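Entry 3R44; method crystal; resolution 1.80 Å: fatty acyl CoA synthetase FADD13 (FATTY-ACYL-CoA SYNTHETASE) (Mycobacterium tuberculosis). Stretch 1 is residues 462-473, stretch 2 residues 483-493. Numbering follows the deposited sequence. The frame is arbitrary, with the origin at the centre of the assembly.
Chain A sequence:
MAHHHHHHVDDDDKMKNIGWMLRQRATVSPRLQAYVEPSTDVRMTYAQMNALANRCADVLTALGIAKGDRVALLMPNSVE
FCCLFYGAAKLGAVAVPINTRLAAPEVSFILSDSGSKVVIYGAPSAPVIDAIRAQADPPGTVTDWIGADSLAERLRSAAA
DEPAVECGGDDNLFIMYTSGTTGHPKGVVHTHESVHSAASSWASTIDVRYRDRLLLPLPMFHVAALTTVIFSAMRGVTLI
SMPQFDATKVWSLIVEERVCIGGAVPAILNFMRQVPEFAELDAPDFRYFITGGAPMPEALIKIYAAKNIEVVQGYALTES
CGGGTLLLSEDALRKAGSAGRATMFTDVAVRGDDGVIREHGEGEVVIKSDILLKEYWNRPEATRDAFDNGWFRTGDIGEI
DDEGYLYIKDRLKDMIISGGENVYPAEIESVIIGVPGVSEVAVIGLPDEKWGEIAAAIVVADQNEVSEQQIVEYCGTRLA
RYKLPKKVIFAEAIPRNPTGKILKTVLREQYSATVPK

Stretch 1 (462-473) DQNEVSEQQIVE
Stretch 2 483-493: KLPKKVIFAEA

Stretch 1 begins as a loop, turns near Asp462, and enters a helix at Glu468 that runs on beyond Glu473. The turn is closed by the backbone bond from Glu465 N to Asp462 O (2.8 Å), a weak one from Val466 N to the same oxygen (3.0 Å), and a bond from Asn464 N to Asp462 OD1 (3.0 Å), for which Asp462 chi1 is t. Val466 (-125/138) and Ser467 (-127/160) are extended; from Glu468 onward phi/psi stay near -65/-42. Ser467, chi1 p (87°), is the N-cap: its OG accepts from Gln470 N at 3.1 Å, satisfying an amide that has no preceding helical carbonyl. The first turns follow with Ile471 N to Ser467 O (3.1 Å), Val472 N to Glu468 O (3.0 Å) and Glu473 N to Gln469 O (2.8 Å).

Stretch 2 leaves Lys483 through Leu484 and Pro485, both near -60/140, bends at Lys486 (-93/-11), and becomes a strand including Lys487 to Phe490. Helix and strand axes approach to 9.1 Å, with 133° between their N-to-C directions, so the chains run roughly against each other. The register sets CA of Glu468 5.9 Å from CA of Val488, CA of Val472 6.8 Å from CA of Leu484, and CA of Gln463 7.9 Å from CA of Phe490.

No direct hydrogen bond joins the stretches among the modelled atoms; packing does most of the work, burying 484 Å² in all. Strand alternation turns Val488 and Phe490 toward stretch 1, while Lys487 and Ile489 point away.

Phe490 (chi1 -70°, chi2 -69°) has the largest area covered by the other stretch, 113 Å². Its flat ring reaches the loop and the start of the helix: Ser467 C lies 3.9 Å from Phe490 CZ and Glu468 N 3.8 Å from Phe490 CE2, both at the ring edge. Gln463 CG sits over one face, 4.1 Å from the Phe490 ring centroid and 21° off the normal, a CH-pi contact; chi1 of Gln463 is m, which sets CG there, and chi2 is t, carrying the chain on to OE1, which packs 3.4 Å from Phe490 CB. Val466 CG1 (chi1 t) comes within 4.1 Å of Phe490 CZ, and Ile471 CD1 within 4.0 Å of Phe490 CE1.

Ile471, m and t, is long enough to touch two strand residues, its CD1 also lying 4.2 Å from Val488 CG1. Val488 and Val472, both chi1 t, make compact, branched surfaces that meet closely, Val472 CG2 to Val488 CG2 at 3.7 Å. The same Val472 also approaches Leu484, Val472 CG1 to Leu484 CD1 at 4.5 Å, with Leu484 chi1 m and chi2 t, extending the apolar seam. Glu468, modelled only to CB, still places that atom 4.2 Å from Val488 CB.

At the exposed end the contact becomes polar, between Gln463 and Glu492. Glu492, with chi1 and chi2 both m, brings its end nearer to stretch 1. One water lies between them, its O 2.7 Å from Gln463 OE1 and 2.8 Å from Glu492 OE2, and can mediate between the two side chains.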

ATOM      1  N   ASP A 462     -21.809 -28.667  -9.811  1.00 26.54           N
ATOM      2  CA  ASP A 462     -22.308 -29.974 -10.215  1.00 28.49           C
ATOM      3  C   ASP A 462     -22.888 -29.873 -11.606  1.00 28.24           C
ATOM      4  O   ASP A 462     -24.032 -29.509 -11.775  1.00 28.18           O
ATOM      5  CB  ASP A 462     -23.374 -30.453  -9.237  1.00 31.03           C
ATOM      6  CG  ASP A 462     -23.915 -31.818  -9.581  1.00 34.07           C
ATOM      7  OD1 ASP A 462     -23.539 -32.406 -10.644  1.00 33.88           O
ATOM      8  OD2 ASP A 462     -24.689 -32.317  -8.734  1.00 41.18           O
ATOM      9  N   GLN A 463     -22.078 -30.185 -12.613  1.00 27.98           N
ATOM     10  CA  GLN A 463     -22.529 -30.047 -13.998  1.00 29.70           C
ATOM     11  C   GLN A 463     -23.635 -30.983 -14.407  1.00 34.11           C
ATOM     12  O   GLN A 463     -24.238 -30.776 -15.462  1.00 36.20           O
ATOM     13  CB  GLN A 463     -21.358 -30.163 -14.965  1.00 28.22           C
ATOM     14  CG  GLN A 463     -20.391 -29.005 -14.763  1.00 24.41           C
ATOM     15  CD  GLN A 463     -19.182 -29.004 -15.729  1.00 24.71           C
ATOM     16  OE1 GLN A 463     -18.038 -29.028 -15.302  1.00 26.94           O
ATOM     17  NE2 GLN A 463     -19.452 -28.992 -17.005  1.00 25.88           N
ATOM     18  N   ASN A 464     -23.934 -31.975 -13.569  1.00 37.07           N
ATOM     19  CA  ASN A 464     -25.153 -32.782 -13.730  1.00 41.73           C
ATOM     20  C   ASN A 464     -26.433 -32.061 -13.358  1.00 43.23           C
ATOM     21  O   ASN A 464     -27.509 -32.466 -13.796  1.00 46.09           O
ATOM     22  CB  ASN A 464     -25.075 -34.076 -12.896  1.00 43.37           C
ATOM     23  CG  ASN A 464     -24.071 -35.074 -13.455  1.00 45.98           C
ATOM     24  OD1 ASN A 464     -23.593 -34.943 -14.590  1.00 47.56           O
ATOM     25  ND2 ASN A 464     -23.748 -36.094 -12.657  1.00 52.04           N
ATOM     26  N   GLU A 465     -26.320 -31.022 -12.531  1.00 42.96           N
ATOM     27  CA  GLU A 465     -27.484 -30.281 -12.013  1.00 43.69           C
ATOM     28  C   GLU A 465     -27.583 -28.871 -12.619  1.00 42.70           C
ATOM     29  O   GLU A 465     -28.669 -28.285 -12.659  1.00 44.42           O
ATOM     30  CB  GLU A 465     -27.419 -30.199 -10.481  1.00 43.84           C
ATOM     31  N   VAL A 466     -26.465 -28.339 -13.112  1.00 40.08           N
ATOM     32  CA  VAL A 466     -26.373 -26.929 -13.490  1.00 38.76           C
ATOM     33  C   VAL A 466     -25.912 -26.777 -14.937  1.00 37.00           C
ATOM     34  O   VAL A 466     -25.028 -27.475 -15.390  1.00 36.10           O
ATOM     35  CB  VAL A 466     -25.417 -26.189 -12.542  1.00 37.22           C
ATOM     36  CG1 VAL A 466     -25.188 -24.766 -13.006  1.00 36.71           C
ATOM     37  CG2 VAL A 466     -25.988 -26.209 -11.140  1.00 37.01           C
ATOM     38  N   SER A 467     -26.537 -25.866 -15.666  1.00 36.68           N
ATOM     39  CA  SER A 467     -26.154 -25.625 -17.046  1.00 35.58           C
ATOM     40  C   SER A 467     -25.874 -24.137 -17.266  1.00 33.83           C
ATOM     41  O   SER A 467     -26.289 -23.283 -16.504  1.00 33.03           O
ATOM     42  CB  SER A 467     -27.233 -26.120 -18.012  1.00 37.90           C
ATOM     43  OG  SER A 467     -28.213 -25.102 -18.222  1.00 37.23           O
ATOM     44  N   GLU A 468     -25.140 -23.855 -18.322  1.00 33.17           N
ATOM     45  CA  GLU A 468     -24.747 -22.499 -18.612  1.00 32.63           C
ATOM     46  C   GLU A 468     -26.026 -21.697 -18.835  1.00 34.29           C
ATOM     47  O   GLU A 468     -26.208 -20.602 -18.300  1.00 33.59           O
ATOM     48  CB  GLU A 468     -23.824 -22.481 -19.832  1.00 32.14           C
ATOM     49  N   GLN A 469     -26.974 -22.274 -19.569  1.00 36.57           N
ATOM     50  CA  GLN A 469     -28.188 -21.517 -19.892  1.00 38.95           C
ATOM     51  C   GLN A 469     -28.992 -21.159 -18.686  1.00 39.09           C
ATOM     52  O   GLN A 469     -29.643 -20.103 -18.627  1.00 38.97           O
ATOM     53  CB  GLN A 469     -29.092 -22.296 -20.844  1.00 41.58           C
ATOM     54  CG  GLN A 469     -28.670 -22.068 -22.260  1.00 44.34           C
ATOM     55  CD  GLN A 469     -29.154 -20.720 -22.788  1.00 46.33           C
ATOM     56  OE1 GLN A 469     -28.478 -20.090 -23.594  1.00 45.90           O
ATOM     57  NE2 GLN A 469     -30.323 -20.278 -22.333  1.00 47.37           N
ATOM     58  N   GLN A 470     -28.988 -22.087 -17.749  1.00 38.89           N
ATOM     59  CA  GLN A 470     -29.736 -21.917 -16.531  1.00 40.08           C
ATOM     60  C   GLN A 470     -29.131 -20.803 -15.681  1.00 37.82           C
ATOM     61  O   GLN A 470     -29.858 -19.981 -15.124  1.00 39.38           O
ATOM     62  CB  GLN A 470     -29.749 -23.232 -15.772  1.00 41.23           C
ATOM     63  CG  GLN A 470     -29.732 -23.079 -14.278  1.00 45.01           C
ATOM     64  CD  GLN A 470     -29.839 -24.406 -13.576  1.00 51.11           C
ATOM     65  OE1 GLN A 470     -29.803 -25.475 -14.214  1.00 55.43           O
ATOM     66  NE2 GLN A 470     -29.988 -24.363 -12.251  1.00 53.44           N
ATOM     67  N   ILE A 471     -27.798 -20.767 -15.572  1.00 33.49           N
ATOM     68  CA  ILE A 471     -27.148 -19.683 -14.847  1.00 31.11           C
ATOM     69  C   ILE A 471     -27.493 -18.371 -15.545  1.00 31.86           C
ATOM     70  O   ILE A 471     -27.854 -17.404 -14.886  1.00 32.58           O
ATOM     71  CB  ILE A 471     -25.578 -19.896 -14.750  1.00 29.02           C
ATOM     72  CG1 ILE A 471     -25.258 -20.929 -13.697  1.00 27.20           C
ATOM     73  CG2 ILE A 471     -24.834 -18.634 -14.371  1.00 27.00           C
ATOM     74  CD1 ILE A 471     -23.843 -21.524 -13.848  1.00 24.51           C
ATOM     75  N   VAL A 472     -27.422 -18.307 -16.865  1.00 32.74           N
ATOM     76  CA  VAL A 472     -27.559 -16.984 -17.487  1.00 34.69           C
ATOM     77  C   VAL A 472     -29.001 -16.523 -17.423  1.00 37.77           C
ATOM     78  O   VAL A 472     -29.294 -15.389 -17.030  1.00 37.64           O
ATOM     79  CB  VAL A 472     -27.079 -16.941 -18.909  1.00 34.39           C
ATOM     80  CG1 VAL A 472     -27.345 -15.545 -19.516  1.00 36.81           C
ATOM     81  CG2 VAL A 472     -25.605 -17.291 -18.960  1.00 33.74           C
ATOM     82  N   GLU A 473     -29.921 -17.417 -17.752  1.00 40.58           N
ATOM     83  CA  GLU A 473     -31.327 -17.060 -17.593  1.00 43.50           C
ATOM     84  C   GLU A 473     -31.638 -16.758 -16.119  1.00 43.61           C
ATOM     85  O   GLU A 473     -32.357 -15.816 -15.845  1.00 44.56           O
ATOM     86  CB  GLU A 473     -32.253 -18.087 -18.240  1.00 45.82           C
ATOM     87  CG  GLU A 473     -32.263 -17.934 -19.776  1.00 47.82           C
ATOM     88  CD  GLU A 473     -33.290 -18.822 -20.453  1.00 51.39           C
ATOM     89  OE1 GLU A 473     -32.991 -19.337 -21.553  1.00 52.44           O
ATOM     90  OE2 GLU A 473     -34.384 -19.017 -19.879  1.00 56.44           O
ATOM     91  N   LYS A 483     -25.160  -6.403 -17.623  1.00 33.40           N
ATOM     92  CA  LYS A 483     -24.366  -7.014 -16.577  1.00 31.98           C
ATOM     93  C   LYS A 483     -24.333  -8.559 -16.600  1.00 30.67           C
ATOM     94  O   LYS A 483     -23.654  -9.161 -15.800  1.00 31.49           O
ATOM     95  CB  LYS A 483     -24.912  -6.598 -15.216  1.00 33.02           C
ATOM     96  CG  LYS A 483     -24.555  -5.204 -14.743  1.00 36.22           C
ATOM     97  CD  LYS A 483     -25.057  -5.035 -13.310  1.00 38.97           C
ATOM     98  CE  LYS A 483     -24.629  -3.723 -12.721  1.00 41.52           C
ATOM     99  NZ  LYS A 483     -25.286  -2.595 -13.368  1.00 43.52           N
ATOM    100  N   LEU A 484     -25.108  -9.190 -17.462  1.00 30.84           N
ATOM    101  CA  LEU A 484     -25.121 -10.634 -17.547  1.00 30.44           C
ATOM    102  C   LEU A 484     -23.760 -11.076 -18.026  1.00 28.58           C
ATOM    103  O   LEU A 484     -23.218 -10.447 -18.935  1.00 28.25           O
ATOM    104  CB  LEU A 484     -26.153 -11.101 -18.556  1.00 31.67           C
ATOM    105  CG  LEU A 484     -27.585 -10.684 -18.196  1.00 34.63           C
ATOM    106  CD1 LEU A 484     -28.590 -11.239 -19.168  1.00 36.80           C
ATOM    107  CD2 LEU A 484     -27.867 -11.134 -16.783  1.00 35.58           C
ATOM    108  N   PRO A 485     -23.246 -12.200 -17.471  1.00 27.45           N
ATOM    109  CA  PRO A 485     -22.003 -12.790 -17.967  1.00 26.22           C
ATOM    110  C   PRO A 485     -22.175 -13.146 -19.422  1.00 27.53           C
ATOM    111  O   PRO A 485     -23.265 -13.625 -19.799  1.00 28.64           O
ATOM    112  CB  PRO A 485     -21.834 -14.064 -17.119  1.00 25.93           C
ATOM    113  CG  PRO A 485     -23.120 -14.350 -16.561  1.00 26.62           C
ATOM    114  CD  PRO A 485     -23.952 -13.107 -16.547  1.00 28.00           C
ATOM    115  N   LYS A 486     -21.175 -12.834 -20.247  1.00 27.69           N
ATOM    116  CA  LYS A 486     -21.263 -13.148 -21.670  1.00 28.97           C
ATOM    117  C   LYS A 486     -20.641 -14.501 -22.011  1.00 28.07           C
ATOM    118  O   LYS A 486     -20.829 -15.006 -23.099  1.00 30.40           O
ATOM    119  CB  LYS A 486     -20.733 -12.005 -22.567  1.00 29.92           C
ATOM    120  CG  LYS A 486     -21.689 -10.778 -22.625  1.00 33.29           C
ATOM    121  CD  LYS A 486     -21.228  -9.658 -23.601  1.00 36.72           C
ATOM    122  CE  LYS A 486     -21.871  -8.294 -23.304  1.00 39.04           C
ATOM    123  NZ  LYS A 486     -23.283  -8.180 -23.786  1.00 43.56           N
ATOM    124  N   LYS A 487     -19.934 -15.102 -21.072  1.00 26.09           N
ATOM    125  CA  LYS A 487     -19.435 -16.456 -21.199  1.00 25.51           C
ATOM    126  C   LYS A 487     -19.582 -17.079 -19.812  1.00 23.15           C
ATOM    127  O   LYS A 487     -19.339 -16.407 -18.797  1.00 22.16           O
ATOM    128  CB  LYS A 487     -17.944 -16.408 -21.584  1.00 25.43           C
ATOM    129  CG  LYS A 487     -17.340 -17.698 -22.023  1.00 28.79           C
ATOM    130  N   VAL A 488     -20.002 -18.325 -19.742  1.00 21.21           N
ATOM    131  CA  VAL A 488     -19.922 -19.071 -18.511  1.00 19.66           C
ATOM    132  C   VAL A 488     -18.960 -20.251 -18.772  1.00 18.79           C
ATOM    133  O   VAL A 488     -19.123 -21.030 -19.750  1.00 18.45           O
ATOM    134  CB  VAL A 488     -21.321 -19.593 -18.055  1.00 21.39           C
ATOM    135  CG1 VAL A 488     -21.157 -20.562 -16.903  1.00 21.75           C
ATOM    136  CG2 VAL A 488     -22.272 -18.414 -17.676  1.00 18.94           C
ATOM    137  N   ILE A 489     -17.979 -20.416 -17.906  1.00 16.79           N
ATOM    138  CA  ILE A 489     -16.939 -21.433 -18.082  1.00 17.85           C
ATOM    139  C   ILE A 489     -16.963 -22.315 -16.846  1.00 17.43           C
ATOM    140  O   ILE A 489     -16.699 -21.828 -15.785  1.00 16.27           O
ATOM    141  CB  ILE A 489     -15.538 -20.800 -18.226  1.00 17.13           C
ATOM    142  CG1 ILE A 489     -15.442 -20.052 -19.555  1.00 19.33           C
ATOM    143  CG2 ILE A 489     -14.407 -21.833 -18.073  1.00 19.86           C
ATOM    144  CD1 ILE A 489     -14.241 -19.140 -19.633  1.00 19.72           C
ATOM    145  N   PHE A 490     -17.293 -23.594 -16.998  1.00 16.93           N
ATOM    146  CA  PHE A 490     -17.215 -24.518 -15.885  1.00 17.62           C
ATOM    147  C   PHE A 490     -15.760 -24.929 -15.718  1.00 17.93           C
ATOM    148  O   PHE A 490     -15.038 -25.129 -16.700  1.00 17.75           O
ATOM    149  CB  PHE A 490     -18.123 -25.713 -16.111  1.00 19.20           C
ATOM    150  CG  PHE A 490     -19.586 -25.386 -16.037  1.00 18.47           C
ATOM    151  CD1 PHE A 490     -20.158 -25.029 -14.824  1.00 19.25           C
ATOM    152  CD2 PHE A 490     -20.391 -25.437 -17.169  1.00 24.14           C
ATOM    153  CE1 PHE A 490     -21.513 -24.711 -14.749  1.00 20.46           C
ATOM    154  CE2 PHE A 490     -21.777 -25.135 -17.093  1.00 27.21           C
ATOM    155  CZ  PHE A 490     -22.316 -24.767 -15.878  1.00 26.65           C
ATOM    156  N   ALA A 491     -15.324 -25.015 -14.472  1.00 16.62           N
ATOM    157  CA  ALA A 491     -13.960 -25.458 -14.140  1.00 15.67           C
ATOM    158  C   ALA A 491     -14.061 -26.467 -13.052  1.00 16.86           C
ATOM    159  O   ALA A 491     -14.998 -26.419 -12.226  1.00 16.48           O
ATOM    160  CB  ALA A 491     -13.109 -24.253 -13.641  1.00 16.08           C
ATOM    161  N   GLU A 492     -13.055 -27.331 -12.951  1.00 17.90           N
ATOM    162  CA  GLU A 492     -12.995 -28.214 -11.810  1.00 19.06           C
ATOM    163  C   GLU A 492     -12.494 -27.464 -10.567  1.00 19.13           C
ATOM    164  O   GLU A 492     -12.751 -27.904  -9.480  1.00 19.17           O
ATOM    165  CB  GLU A 492     -12.077 -29.431 -12.106  1.00 20.22           C
ATOM    166  CG  GLU A 492     -12.648 -30.346 -13.149  1.00 19.87           C
ATOM    167  CD  GLU A 492     -13.983 -31.000 -12.742  1.00 25.97           C
ATOM    168  OE1 GLU A 492     -14.107 -31.402 -11.552  1.00 28.31           O
ATOM    169  OE2 GLU A 492     -14.904 -31.084 -13.615  1.00 22.82           O
ATOM    170  N   ALA A 493     -11.742 -26.376 -10.763  1.00 18.91           N
ATOM    171  CA  ALA A 493     -11.112 -25.615  -9.699  1.00 19.62           C
ATOM    172  C   ALA A 493     -10.783 -24.215 -10.175  1.00 18.64           C
ATOM    173  O   ALA A 493     -10.439 -24.008 -11.340  1.00 19.91           O
ATOM    174  CB  ALA A 493      -9.805 -26.287  -9.201  1.00 20.90           C
TER
HETATM  175  O   HOH W   1     -17.412 -30.047 -12.839  1.00 22.39           O